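Long-range contacts in BamaA.19900.a (Balamuthia mandrillaris, PDB 6VZZ), which probably phosphorylates glucose to glucose 6-phosphate at the expense of ATP, as a glucokinase of the actin-like ATPase clan: residues 35-40 with 133-138; 48-53 with 62-67; 169-174 with 369-374; 185-190 with 325-330. All coordinates share one frame; numbering follows the deposited sequence.

From the N terminus, residues 35-40 lead into strand 37-43, the middle strand of a five-stranded mixed sheet, and interaction 1 closes a loop of 92 residues by bringing 133-138 against it. Nested inside that loop is interaction 2, the hairpin of 48-53 with 62-67. The two touch, since strands 37-43 and 47-54 are sheet neighbours. A second loop then opens at 169-174 and closes at 369-374 in interaction 3. It encloses interaction 4, 185-190 with 325-330, and these two also touch where Arg-330 meets Asp-370. Both reach the same six-stranded sheet, interaction 4 by way of the helix end that leads into strand 331-335. The two nested pairs follow one another without crossing.

Interaction 1: 35-40 with 133-138; sequences LKYYVG and SFLFPP
Val-39 meets Leu-135 through both its methyl groups and its beta carbon. CG2 lies 3.2 Å from the carbonyl O of Leu-135 and 3.8 Å from CD2 of the same residue, the two side chains crossing at about a right angle. The other branch, CG1, is anti to the backbone N (chi1 175°) and approaches CE1 of Phe-136 at 4.0 Å. One valine thus packs against a backbone carbonyl and two apolar side chains of the loop.

Tyr-37, two residues earlier and on the same side of the strand, reaches the other end of the loop. Its phenol crosses the Phe-134 side chain at about a right angle, with OH 3.2 Å from Phe-134 CE2. That oxygen is hydrogen-bonded to the carbonyl of Val-92, which fixes the tip of the buried ring. No hydrogen bond joins the two segments, and the contact is one of side-chain packing.

Helix 72-90 lies beside it, touching Tyr-37 through Leu-90 and Phe-134 and Leu-135 through Ser-83, while Phe-79 stacks edge-to-face on Phe-136. Strand 37-43 itself runs between strands 47-54 and 96-101. Tyr-37 and Val-39 point to the same side of it, where both meet the loop and Tyr-37 also meets the helix.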
loop_
_atom_site.group_PDB
_atom_site.type_symbol
_atom_site.label_atom_id
_atom_site.label_comp_id
_atom_site.label_asym_id
_atom_site.label_seq_id
_atom_site.Cartn_x
_atom_site.Cartn_y
_atom_site.Cartn_z
ATOM N N LEU A 35 39.058 16.613 -5.219
ATOM C CA LEU A 35 37.732 17.222 -5.235
ATOM C C LEU A 35 36.724 16.140 -5.603
ATOM O O LEU A 35 36.526 15.838 -6.784
ATOM C CB LEU A 35 37.675 18.383 -6.216
ATOM C CG LEU A 35 36.291 19.002 -6.424
ATOM C CD1 LEU A 35 35.769 19.687 -5.150
ATOM C CD2 LEU A 35 36.336 19.961 -7.597
ATOM N N LYS A 36 36.098 15.549 -4.597
ATOM C CA LYS A 36 35.063 14.545 -4.799
ATOM C C LYS A 36 33.728 15.226 -4.524
ATOM O O LYS A 36 33.469 15.649 -3.394
ATOM C CB LYS A 36 35.291 13.329 -3.895
ATOM N N TYR A 37 32.895 15.353 -5.562
ATOM C CA TYR A 37 31.570 15.952 -5.442
ATOM C C TYR A 37 30.542 15.107 -6.178
ATOM O O TYR A 37 30.878 14.252 -7.005
ATOM C CB TYR A 37 31.533 17.384 -5.976
ATOM C CG TYR A 37 31.643 17.523 -7.469
ATOM C CD1 TYR A 37 32.884 17.546 -8.092
ATOM C CD2 TYR A 37 30.506 17.668 -8.262
ATOM C CE1 TYR A 37 32.996 17.694 -9.463
ATOM C CE2 TYR A 37 30.605 17.812 -9.645
ATOM C CZ TYR A 37 31.857 17.824 -10.236
ATOM O OH TYR A 37 31.988 17.970 -11.599
ATOM N N TYR A 38 29.272 15.360 -5.869
ATOM C CA TYR A 38 28.190 14.507 -6.338
ATOM C C TYR A 38 27.057 15.343 -6.924
ATOM O O TYR A 38 26.835 16.491 -6.525
ATOM C CB TYR A 38 27.692 13.617 -5.199
ATOM C CG TYR A 38 28.791 12.747 -4.638
ATOM C CD1 TYR A 38 29.684 13.243 -3.693
ATOM C CD2 TYR A 38 28.958 11.436 -5.074
ATOM C CE1 TYR A 38 30.708 12.461 -3.191
ATOM C CE2 TYR A 38 29.981 10.642 -4.574
ATOM C CZ TYR A 38 30.853 11.161 -3.633
ATOM O OH TYR A 38 31.866 10.382 -3.126
ATOM N N VAL A 39 26.345 14.749 -7.886
ATOM C CA VAL A 39 25.264 15.405 -8.616
ATOM C C VAL A 39 23.929 14.868 -8.127
ATOM O O VAL A 39 23.752 13.653 -7.992
ATOM C CB VAL A 39 25.395 15.190 -10.137
ATOM C CG1 VAL A 39 24.189 15.792 -10.869
ATOM C CG2 VAL A 39 26.689 15.785 -10.649
ATOM N N GLY A 40 22.988 15.765 -7.876
ATOM C CA GLY A 40 21.624 15.375 -7.556
ATOM C C GLY A 40 20.646 16.107 -8.448
ATOM O O GLY A 40 20.821 17.292 -8.739
ATOM N N SER A 133 28.522 12.150 -19.494
ATOM C CA SER A 133 29.434 11.470 -18.577
ATOM C C SER A 133 29.992 12.387 -17.492
ATOM O O SER A 133 30.217 11.933 -16.365
ATOM C CB SER A 133 30.586 10.860 -19.366
ATOM O OG SER A 133 30.148 9.718 -20.069
ATOM N N PHE A 134 30.245 13.661 -17.806
ATOM C CA PHE A 134 30.876 14.539 -16.827
ATOM C C PHE A 134 30.075 14.599 -15.527
ATOM O O PHE A 134 30.639 14.469 -14.436
ATOM C CB PHE A 134 31.067 15.938 -17.405
ATOM C CG PHE A 134 31.753 16.879 -16.463
ATOM C CD1 PHE A 134 33.132 16.951 -16.422
ATOM C CD2 PHE A 134 31.020 17.674 -15.596
ATOM C CE1 PHE A 134 33.766 17.799 -15.546
ATOM C CE2 PHE A 134 31.651 18.518 -14.719
ATOM C CZ PHE A 134 33.028 18.582 -14.695
ATOM N N LEU A 135 28.763 14.800 -15.617
ATOM C CA LEU A 135 27.958 14.887 -14.406
ATOM C C LEU A 135 27.365 13.556 -13.998
ATOM O O LEU A 135 26.918 13.419 -12.854
ATOM C CB LEU A 135 26.810 15.893 -14.569
ATOM C CG LEU A 135 27.138 17.376 -14.692
ATOM C CD1 LEU A 135 25.859 18.196 -14.672
ATOM C CD2 LEU A 135 28.074 17.822 -13.586
ATOM N N PHE A 136 27.343 12.579 -14.895
ATOM C CA PHE A 136 26.634 11.319 -14.670
ATOM C C PHE A 136 27.575 10.176 -15.010
ATOM O O PHE A 136 27.471 9.573 -16.084
ATOM C CB PHE A 136 25.342 11.274 -15.486
ATOM C CG PHE A 136 24.446 12.448 -15.232
ATOM C CD1 PHE A 136 23.616 12.480 -14.115
ATOM C CD2 PHE A 136 24.458 13.545 -16.085
ATOM C CE1 PHE A 136 22.803 13.577 -13.863
ATOM C CE2 PHE A 136 23.643 14.640 -15.839
ATOM C CZ PHE A 136 22.818 14.658 -14.728
ATOM N N PRO A 137 28.501 9.849 -14.109
ATOM C CA PRO A 137 29.453 8.758 -14.367
ATOM C C PRO A 137 28.720 7.469 -14.681
ATOM O O PRO A 137 27.811 7.069 -13.936
ATOM C CB PRO A 137 30.235 8.650 -13.050
ATOM C CG PRO A 137 29.338 9.279 -12.022
ATOM C CD PRO A 137 28.601 10.363 -12.731
ATOM N N PRO A 138 29.073 6.810 -15.790
ATOM C CA PRO A 138 28.267 5.673 -16.275
ATOM C C PRO A 138 28.041 4.559 -15.264
ATOM O O PRO A 138 26.936 4.000 -15.200
ATOM C CB PRO A 138 29.080 5.192 -17.482
ATOM C CG PRO A 138 29.682 6.438 -18.015
ATOM C CD PRO A 138 30.049 7.254 -16.797
#

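Interaction 2: 48-53 with 62-67; sequences TRLALA and LQVLKV
Thr-48 and Val-67 pair through two backbone hydrogen bonds, N of each to O of the other, both 2.9 Å long. Leu-52 and Leu-62 repeat this reciprocal arrangement at the opposite end, where the bond from Leu-62 N to Leu-52 O is nearly straight at 171°. Between them Leu-50 N binds Leu-65 O, but Leu-50 O receives Val-64 N at 3.1 Å. Two residues therefore face one, a classic beta bulge in this antiparallel hairpin.

On the face that carries Arg-49, Ala-51, Gln-63 and Lys-66, a water bridges Arg-49 and Gln-63. It accepts from Arg-49 NE at 2.8 Å, in the guanidinium plane, and from Gln-63 NE2. The Lys-66 chain lies beside that of Arg-49 and points the same way, with Arg-49 CG 3.7 Å from Lys-66 CB.

On the bulge, Val-64 spreads its methyls over two leucines: CG2 is 3.6 Å from Leu-50 CD2, and CG1, anti to the carbonyl carbon, is 3.8 Å from Leu-52 CG.

Helix 72-90 packs on Val-64 and Leu-65, and helix 16-25 on Leu-52 and Leu-62. Strand 47-54 is bonded along its other edge to strand 37-43, leaving 62-68 outermost in the sheet within this chain.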
loop_
_atom_site.group_PDB
_atom_site.type_symbol
_atom_site.label_atom_id
_atom_site.label_comp_id
_atom_site.label_asym_id
_atom_site.label_seq_id
_atom_site.Cartn_x
_atom_site.Cartn_y
_atom_site.Cartn_z
ATOM N N THR A 48 12.638 20.850 -13.450
ATOM C CA THR A 48 13.786 20.045 -13.081
ATOM C C THR A 48 14.823 20.934 -12.412
ATOM O O THR A 48 15.078 22.056 -12.861
ATOM C CB THR A 48 14.375 19.343 -14.309
ATOM O OG1 THR A 48 13.565 18.205 -14.630
ATOM C CG2 THR A 48 15.804 18.891 -14.061
ATOM N N ARG A 49 15.394 20.436 -11.321
ATOM C CA ARG A 49 16.433 21.132 -10.585
ATOM C C ARG A 49 17.657 20.237 -10.497
ATOM O O ARG A 49 17.542 19.008 -10.438
ATOM C CB ARG A 49 15.954 21.510 -9.190
ATOM C CG ARG A 49 14.807 22.496 -9.202
ATOM C CD ARG A 49 14.206 22.674 -7.819
ATOM N NE ARG A 49 13.446 23.921 -7.717
ATOM C CZ ARG A 49 12.175 24.062 -8.097
ATOM N NH1 ARG A 49 11.512 23.030 -8.607
ATOM N NH2 ARG A 49 11.571 25.235 -7.969
ATOM N N LEU A 50 18.834 20.858 -10.506
ATOM C CA LEU A 50 20.090 20.130 -10.426
ATOM C C LEU A 50 20.940 20.776 -9.351
ATOM O O LEU A 50 20.950 22.004 -9.217
ATOM C CB LEU A 50 20.830 20.121 -11.774
ATOM C CG LEU A 50 22.049 19.203 -11.908
ATOM C CD1 LEU A 50 22.152 18.643 -13.305
ATOM C CD2 LEU A 50 23.325 19.928 -11.546
ATOM N N ALA A 51 21.649 19.950 -8.586
ATOM C CA ALA A 51 22.457 20.452 -7.488
ATOM C C ALA A 51 23.723 19.623 -7.358
ATOM O O ALA A 51 23.791 18.474 -7.802
ATOM C CB ALA A 51 21.686 20.440 -6.164
ATOM N N LEU A 52 24.727 20.230 -6.731
ATOM C CA LEU A 52 25.989 19.582 -6.427
ATOM C C LEU A 52 26.247 19.650 -4.929
ATOM O O LEU A 52 25.819 20.590 -4.249
ATOM C CB LEU A 52 27.151 20.239 -7.164
ATOM C CG LEU A 52 26.966 20.556 -8.640
ATOM C CD1 LEU A 52 28.181 21.321 -9.140
ATOM C CD2 LEU A 52 26.734 19.290 -9.462
ATOM N N ALA A 53 26.951 18.644 -4.422
ATOM C CA ALA A 53 27.422 18.664 -3.046
ATOM C C ALA A 53 28.751 17.924 -2.980
ATOM O O ALA A 53 28.925 16.887 -3.627
ATOM C CB ALA A 53 26.406 18.038 -2.084
ATOM N N LEU A 62 24.546 22.942 -3.333
ATOM C CA LEU A 62 24.574 24.099 -4.217
ATOM C C LEU A 62 23.641 23.836 -5.394
ATOM O O LEU A 62 23.911 22.956 -6.221
ATOM C CB LEU A 62 26.002 24.356 -4.695
ATOM C CG LEU A 62 26.163 25.457 -5.736
ATOM C CD1 LEU A 62 25.959 26.817 -5.083
ATOM C CD2 LEU A 62 27.516 25.353 -6.424
ATOM N N GLN A 63 22.543 24.584 -5.480
ATOM C CA GLN A 63 21.669 24.458 -6.639
ATOM C C GLN A 63 22.278 25.247 -7.787
ATOM O O GLN A 63 22.493 26.453 -7.661
ATOM C CB GLN A 63 20.256 24.952 -6.340
ATOM C CG GLN A 63 19.337 24.878 -7.584
ATOM C CD GLN A 63 17.855 24.861 -7.244
ATOM O OE1 GLN A 63 17.366 23.916 -6.628
ATOM N NE2 GLN A 63 17.131 25.914 -7.645
ATOM N N VAL A 64 22.556 24.579 -8.904
ATOM C CA VAL A 64 23.221 25.273 -10.001
ATOM C C VAL A 64 22.227 25.652 -11.092
ATOM O O VAL A 64 22.399 26.685 -11.747
ATOM C CB VAL A 64 24.389 24.457 -10.587
ATOM C CG1 VAL A 64 25.177 23.775 -9.484
ATOM C CG2 VAL A 64 23.906 23.466 -11.602
ATOM N N LEU A 65 21.182 24.852 -11.307
ATOM C CA LEU A 65 20.250 25.234 -12.356
ATOM C C LEU A 65 18.890 24.585 -12.157
ATOM O O LEU A 65 18.783 23.455 -11.679
ATOM C CB LEU A 65 20.798 24.883 -13.743
ATOM C CG LEU A 65 20.436 25.940 -14.804
ATOM C CD1 LEU A 65 20.413 27.352 -14.204
ATOM C CD2 LEU A 65 21.403 25.888 -15.978
ATOM N N LYS A 66 17.857 25.328 -12.536
ATOM C CA LYS A 66 16.498 24.825 -12.638
ATOM C C LYS A 66 15.922 25.254 -13.980
ATOM O O LYS A 66 16.324 26.272 -14.551
ATOM C CB LYS A 66 15.602 25.330 -11.489
ATOM C CG LYS A 66 15.295 26.822 -11.506
ATOM C CD LYS A 66 14.159 27.159 -10.529
ATOM C CE LYS A 66 13.762 28.629 -10.608
ATOM N NZ LYS A 66 12.362 28.880 -10.111
ATOM N N VAL A 67 14.979 24.467 -14.488
ATOM C CA VAL A 67 14.460 24.671 -15.833
ATOM C C VAL A 67 13.027 24.156 -15.876
ATOM O O VAL A 67 12.657 23.246 -15.129
ATOM C CB VAL A 67 15.375 23.976 -16.879
ATOM C CG1 VAL A 67 15.360 22.468 -16.698
ATOM C CG2 VAL A 67 14.984 24.352 -18.306
HETATM O O HOH W 1 14.271 26.286 -6.385
#

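Interaction 3: 169-174 with 369-374; sequences PLWGPA and IDLFTQ
Leu-371 presses its CD2 methyl onto one face of the Trp-171 indole, 3.4 Å from the centroid of the six-membered ring and only 8° off its normal, a CH-pi contact. The same methyl is also 3.9 Å from Leu-170 CD1, so that the leucine is shared by two consecutive residues. Leu-170 reaches on to Thr-373, its CG 3.7 Å from Thr-373 CG2. In the neighbouring pair on the other face of the sheet, Pro-169 lays CB against Phe-372 CD1.

Backbone bonds frame this apolar patch. Leu-170 N donates a hydrogen bond to Leu-371 O at 2.8 Å, and Leu-371 N donates one to Trp-171 O. Leu-170 and Trp-171 together face Leu-371, which makes a classic beta bulge in the antiparallel ladder.

The polar edge lies beyond, where the chain turns at Gly-172 with a phi of 120°, an angle accessible mainly to a residue without a beta carbon. Past this turn Asp-370 OD1 accepts a hydrogen bond from Ala-174 N at 2.9 Å on its syn lone pair, and Pro-173 CD packs against the same oxygen. The buried carboxylate thus pins the turn to the start of strand 370-374.

Outside the pair, Arg-354 makes a cation-pi contact with Trp-171, helix 343-348 packs on Leu-170, and Asn-343 holds Thr-373 OG1. Strand 370-374 lies between 167-171, an outermost strand of the six-stranded sheet within this chain, and the parallel strand 331-335.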
loop_
_atom_site.group_PDB
_atom_site.type_symbol
_atom_site.label_atom_id
_atom_site.label_comp_id
_atom_site.label_asym_id
_atom_site.label_seq_id
_atom_site.Cartn_x
_atom_site.Cartn_y
_atom_site.Cartn_z
ATOM N N PRO A 169 3.997 19.609 13.541
ATOM C CA PRO A 169 2.825 18.750 13.746
ATOM C C PRO A 169 1.538 19.519 13.508
ATOM O O PRO A 169 1.404 20.683 13.900
ATOM C CB PRO A 169 2.941 18.322 15.211
ATOM C CG PRO A 169 4.308 18.761 15.662
ATOM C CD PRO A 169 4.700 19.903 14.800
ATOM N N LEU A 170 0.594 18.865 12.838
ATOM C CA LEU A 170 -0.762 19.384 12.741
ATOM C C LEU A 170 -1.718 18.691 13.702
ATOM O O LEU A 170 -2.659 19.333 14.185
ATOM C CB LEU A 170 -1.289 19.248 11.309
ATOM C CG LEU A 170 -0.663 20.141 10.234
ATOM C CD1 LEU A 170 -1.398 19.987 8.913
ATOM C CD2 LEU A 170 -0.636 21.596 10.660
ATOM N N TRP A 171 -1.500 17.405 13.988
ATOM C CA TRP A 171 -2.278 16.706 15.003
ATOM C C TRP A 171 -1.618 15.361 15.305
ATOM O O TRP A 171 -0.691 14.930 14.615
ATOM C CB TRP A 171 -3.741 16.546 14.578
ATOM C CG TRP A 171 -4.040 15.584 13.458
ATOM C CD1 TRP A 171 -3.776 14.240 13.429
ATOM C CD2 TRP A 171 -4.742 15.875 12.238
ATOM N NE1 TRP A 171 -4.236 13.689 12.257
ATOM C CE2 TRP A 171 -4.841 14.670 11.514
ATOM C CE3 TRP A 171 -5.275 17.040 11.681
ATOM C CZ2 TRP A 171 -5.455 14.598 10.267
ATOM C CZ3 TRP A 171 -5.884 16.967 10.435
ATOM C CH2 TRP A 171 -5.969 15.756 9.744
ATOM N N GLY A 172 -2.092 14.718 16.369
ATOM C CA GLY A 172 -1.592 13.428 16.769
ATOM C C GLY A 172 -1.001 13.429 18.164
ATOM O O GLY A 172 -0.800 14.480 18.779
ATOM N N PRO A 173 -0.687 12.237 18.681
ATOM C CA PRO A 173 -0.209 12.128 20.070
ATOM C C PRO A 173 1.185 12.689 20.292
ATOM O O PRO A 173 1.599 12.834 21.447
ATOM C CB PRO A 173 -0.227 10.618 20.329
ATOM C CG PRO A 173 -0.932 10.009 19.175
ATOM C CD PRO A 173 -0.742 10.925 18.024
ATOM N N ALA A 174 1.925 12.990 19.231
ATOM C CA ALA A 174 3.273 13.522 19.335
ATOM C C ALA A 174 3.330 14.996 18.960
ATOM O O ALA A 174 4.412 15.515 18.671
ATOM C CB ALA A 174 4.219 12.714 18.445
ATOM N N ILE A 369 -2.926 8.641 14.815
ATOM C CA ILE A 369 -1.973 8.812 13.730
ATOM C C ILE A 369 -1.461 10.245 13.757
ATOM O O ILE A 369 -2.255 11.191 13.816
ATOM C CB ILE A 369 -2.629 8.476 12.383
ATOM C CG1 ILE A 369 -2.981 6.986 12.349
ATOM C CG2 ILE A 369 -1.742 8.889 11.203
ATOM C CD1 ILE A 369 -2.557 6.289 11.082
ATOM N N ASP A 370 -0.137 10.407 13.740
ATOM C CA ASP A 370 0.472 11.729 13.686
ATOM C C ASP A 370 0.409 12.292 12.268
ATOM O O ASP A 370 0.498 11.561 11.282
ATOM C CB ASP A 370 1.935 11.684 14.144
ATOM C CG ASP A 370 2.090 11.417 15.628
ATOM O OD1 ASP A 370 1.603 12.220 16.459
ATOM O OD2 ASP A 370 2.719 10.390 15.965
ATOM N N LEU A 371 0.254 13.607 12.171
ATOM C CA LEU A 371 0.288 14.296 10.888
ATOM C C LEU A 371 1.279 15.444 10.988
ATOM O O LEU A 371 1.164 16.294 11.880
ATOM C CB LEU A 371 -1.100 14.804 10.484
ATOM C CG LEU A 371 -1.149 15.794 9.311
ATOM C CD1 LEU A 371 -0.580 15.170 8.048
ATOM C CD2 LEU A 371 -2.568 16.306 9.069
ATOM N N PHE A 372 2.261 15.451 10.095
ATOM C CA PHE A 372 3.231 16.528 10.008
ATOM C C PHE A 372 3.091 17.178 8.645
ATOM O O PHE A 372 2.653 16.544 7.680
ATOM C CB PHE A 372 4.673 16.034 10.206
ATOM C CG PHE A 372 4.866 15.216 11.446
ATOM C CD1 PHE A 372 4.977 15.824 12.680
ATOM C CD2 PHE A 372 4.932 13.841 11.382
ATOM C CE1 PHE A 372 5.152 15.079 13.829
ATOM C CE2 PHE A 372 5.103 13.087 12.528
ATOM C CZ PHE A 372 5.212 13.711 13.761
ATOM N N THR A 373 3.447 18.450 8.569
ATOM C CA THR A 373 3.415 19.132 7.290
ATOM C C THR A 373 4.660 19.999 7.178
ATOM O O THR A 373 5.135 20.557 8.173
ATOM C CB THR A 373 2.117 19.949 7.127
ATOM O OG1 THR A 373 1.958 20.332 5.754
ATOM C CG2 THR A 373 2.118 21.191 8.024
ATOM N N GLN A 374 5.213 20.062 5.975
ATOM C CA GLN A 374 6.437 20.815 5.752
ATOM C C GLN A 374 6.139 22.306 5.810
ATOM O O GLN A 374 5.180 22.779 5.194
ATOM C CB GLN A 374 7.048 20.430 4.406
ATOM C CG GLN A 374 8.423 21.009 4.151
ATOM C CD GLN A 374 9.018 20.547 2.826
ATOM O OE1 GLN A 374 8.707 19.463 2.328
ATOM N NE2 GLN A 374 9.873 21.374 2.249
#

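Interaction 4: 185-190 with 325-330; sequences HYLVLA and IGLQVR
Val-329 fills the close-packed part of the contact, lodged against His-185 and Leu-187. Its CB lies 3.5 Å from His-185 O, and its CG1, anti to the carbonyl carbon (chi1 -59°), meets His-185 CB at 3.9 Å and Leu-187 CB at 4.1 Å. Leu-187 also crosses Leu-327 at about a right angle, CD1 to CD1 at 4.0 Å. A single hydrogen bond joins the segments here: Arg-330 N to His-185 O, 2.8 Å and 163°. These leucines and the valine are buried.

Toward the partly exposed Arg-330, Gln-328 and His-185 ring the contact is looser. The long chain of Arg-330 runs alongside the buried Tyr-186, pointing the same way, with CG 3.7 Å from Tyr-186 OH. Each tip has its own partner elsewhere: Tyr-186 OH is hydrogen-bonded to Gln-182 N, and Arg-330 NH1 forms a salt bridge with Asp-184, a residue of a calcium site. While the backbone and CB of His-185 are tightly packed, its ring only brings CD2 to 3.9 Å from Gln-328 O, and ND1 is bonded to Ser-202 N. Gln-328 leaves the helix with positive phi. Its side chain turns back, and NE2 bonds to Ile-325 O, a carbonyl in the last turn of the helix.

The second subunit packs here too, its Met-215 on His-185, its Phe-219 on Leu-327, and its Glu-218, a glucose-pocket residue, on Gln-328. The whole is a helix-to-strand connection in an alpha/beta domain: helix 303-327 leads into strand 331-335, parallel to 186-191, consistent with the actin-like ATPase fold.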
loop_
_atom_site.group_PDB
_atom_site.type_symbol
_atom_site.label_atom_id
_atom_site.label_comp_id
_atom_site.label_asym_id
_atom_site.label_seq_id
_atom_site.Cartn_x
_atom_site.Cartn_y
_atom_site.Cartn_z
ATOM N N HIS A 185 6.252 2.783 10.694
ATOM C CA HIS A 185 6.123 3.223 9.312
ATOM C C HIS A 185 5.555 4.624 9.266
ATOM O O HIS A 185 4.737 5.006 10.104
ATOM C CB HIS A 185 5.223 2.305 8.492
ATOM C CG HIS A 185 5.481 0.854 8.715
ATOM N ND1 HIS A 185 6.746 0.309 8.682
ATOM C CD2 HIS A 185 4.634 -0.168 8.970
ATOM C CE1 HIS A 185 6.669 -0.988 8.913
ATOM N NE2 HIS A 185 5.400 -1.301 9.100
ATOM N N TYR A 186 5.969 5.380 8.255
ATOM C CA TYR A 186 5.441 6.715 8.024
ATOM C C TYR A 186 5.107 6.856 6.550
ATOM O O TYR A 186 5.895 6.450 5.687
ATOM C CB TYR A 186 6.430 7.795 8.474
ATOM C CG TYR A 186 6.562 7.891 9.981
ATOM C CD1 TYR A 186 5.757 8.753 10.712
ATOM C CD2 TYR A 186 7.479 7.101 10.677
ATOM C CE1 TYR A 186 5.858 8.841 12.089
ATOM C CE2 TYR A 186 7.590 7.183 12.059
ATOM C CZ TYR A 186 6.771 8.061 12.756
ATOM O OH TYR A 186 6.865 8.158 14.123
ATOM N N LEU A 187 3.923 7.391 6.270
ATOM C CA LEU A 187 3.490 7.680 4.913
ATOM C C LEU A 187 3.931 9.089 4.538
ATOM O O LEU A 187 3.781 10.026 5.325
ATOM C CB LEU A 187 1.968 7.544 4.814
ATOM C CG LEU A 187 1.231 7.766 3.495
ATOM C CD1 LEU A 187 1.606 6.725 2.465
ATOM C CD2 LEU A 187 -0.272 7.749 3.728
ATOM N N VAL A 188 4.500 9.240 3.346
ATOM C CA VAL A 188 4.897 10.549 2.833
ATOM C C VAL A 188 4.089 10.844 1.575
ATOM O O VAL A 188 4.027 10.011 0.663
ATOM C CB VAL A 188 6.408 10.621 2.541
ATOM C CG1 VAL A 188 6.764 11.978 1.957
ATOM C CG2 VAL A 188 7.214 10.336 3.799
ATOM N N LEU A 189 3.464 12.023 1.534
ATOM C CA LEU A 189 2.666 12.490 0.402
ATOM C C LEU A 189 3.151 13.867 -0.027
ATOM O O LEU A 189 3.503 14.696 0.818
ATOM C CB LEU A 189 1.158 12.586 0.740
ATOM C CG LEU A 189 0.429 11.384 1.345
ATOM C CD1 LEU A 189 0.587 11.354 2.853
ATOM C CD2 LEU A 189 -1.029 11.417 0.973
ATOM N N ALA A 190 3.135 14.123 -1.338
ATOM C CA ALA A 190 3.466 15.442 -1.860
ATOM C C ALA A 190 2.535 15.781 -3.009
ATOM O O ALA A 190 2.423 15.005 -3.965
ATOM C CB ALA A 190 4.924 15.526 -2.325
ATOM N N ILE A 325 -4.796 3.213 6.925
ATOM C CA ILE A 325 -5.424 1.969 7.348
ATOM C C ILE A 325 -4.727 0.779 6.709
ATOM O O ILE A 325 -4.327 -0.168 7.396
ATOM C CB ILE A 325 -6.923 2.003 7.005
ATOM C CG1 ILE A 325 -7.641 2.968 7.952
ATOM C CG2 ILE A 325 -7.526 0.600 7.036
ATOM C CD1 ILE A 325 -9.045 3.249 7.570
ATOM N N GLY A 326 -4.550 0.819 5.388
ATOM C CA GLY A 326 -3.956 -0.311 4.695
ATOM C C GLY A 326 -2.505 -0.544 5.074
ATOM O O GLY A 326 -2.086 -1.688 5.283
ATOM N N LEU A 327 -1.719 0.528 5.168
ATOM C CA LEU A 327 -0.298 0.411 5.459
ATOM C C LEU A 327 0.007 0.346 6.950
ATOM O O LEU A 327 1.130 -0.008 7.318
ATOM C CB LEU A 327 0.468 1.578 4.825
ATOM C CG LEU A 327 0.401 1.555 3.290
ATOM C CD1 LEU A 327 1.150 2.732 2.674
ATOM C CD2 LEU A 327 0.931 0.230 2.736
ATOM N N GLN A 328 -0.960 0.659 7.812
ATOM C CA GLN A 328 -0.762 0.609 9.260
ATOM C C GLN A 328 0.426 1.467 9.682
ATOM O O GLN A 328 1.277 1.047 10.468
ATOM C CB GLN A 328 -0.590 -0.831 9.746
ATOM C CG GLN A 328 -1.849 -1.653 9.729
ATOM C CD GLN A 328 -2.899 -1.136 10.707
ATOM O OE1 GLN A 328 -2.761 -1.292 11.921
ATOM N NE2 GLN A 328 -3.958 -0.524 10.181
ATOM N N VAL A 329 0.482 2.686 9.140
ATOM C CA VAL A 329 1.544 3.621 9.505
ATOM C C VAL A 329 1.264 4.227 10.879
ATOM O O VAL A 329 0.143 4.200 11.396
ATOM C CB VAL A 329 1.708 4.721 8.441
ATOM C CG1 VAL A 329 2.048 4.115 7.080
ATOM C CG2 VAL A 329 0.442 5.603 8.369
ATOM N N ARG A 330 2.310 4.793 11.474
ATOM C CA ARG A 330 2.185 5.549 12.708
ATOM C C ARG A 330 1.905 7.029 12.465
ATOM O O ARG A 330 1.301 7.690 13.322
ATOM C CB ARG A 330 3.462 5.390 13.542
ATOM C CG ARG A 330 3.601 6.394 14.665
ATOM C CD ARG A 330 4.238 5.780 15.882
ATOM N NE ARG A 330 4.457 6.780 16.921
ATOM C CZ ARG A 330 5.108 6.552 18.059
ATOM N NH1 ARG A 330 5.614 5.352 18.306
ATOM N NH2 ARG A 330 5.255 7.529 18.945
#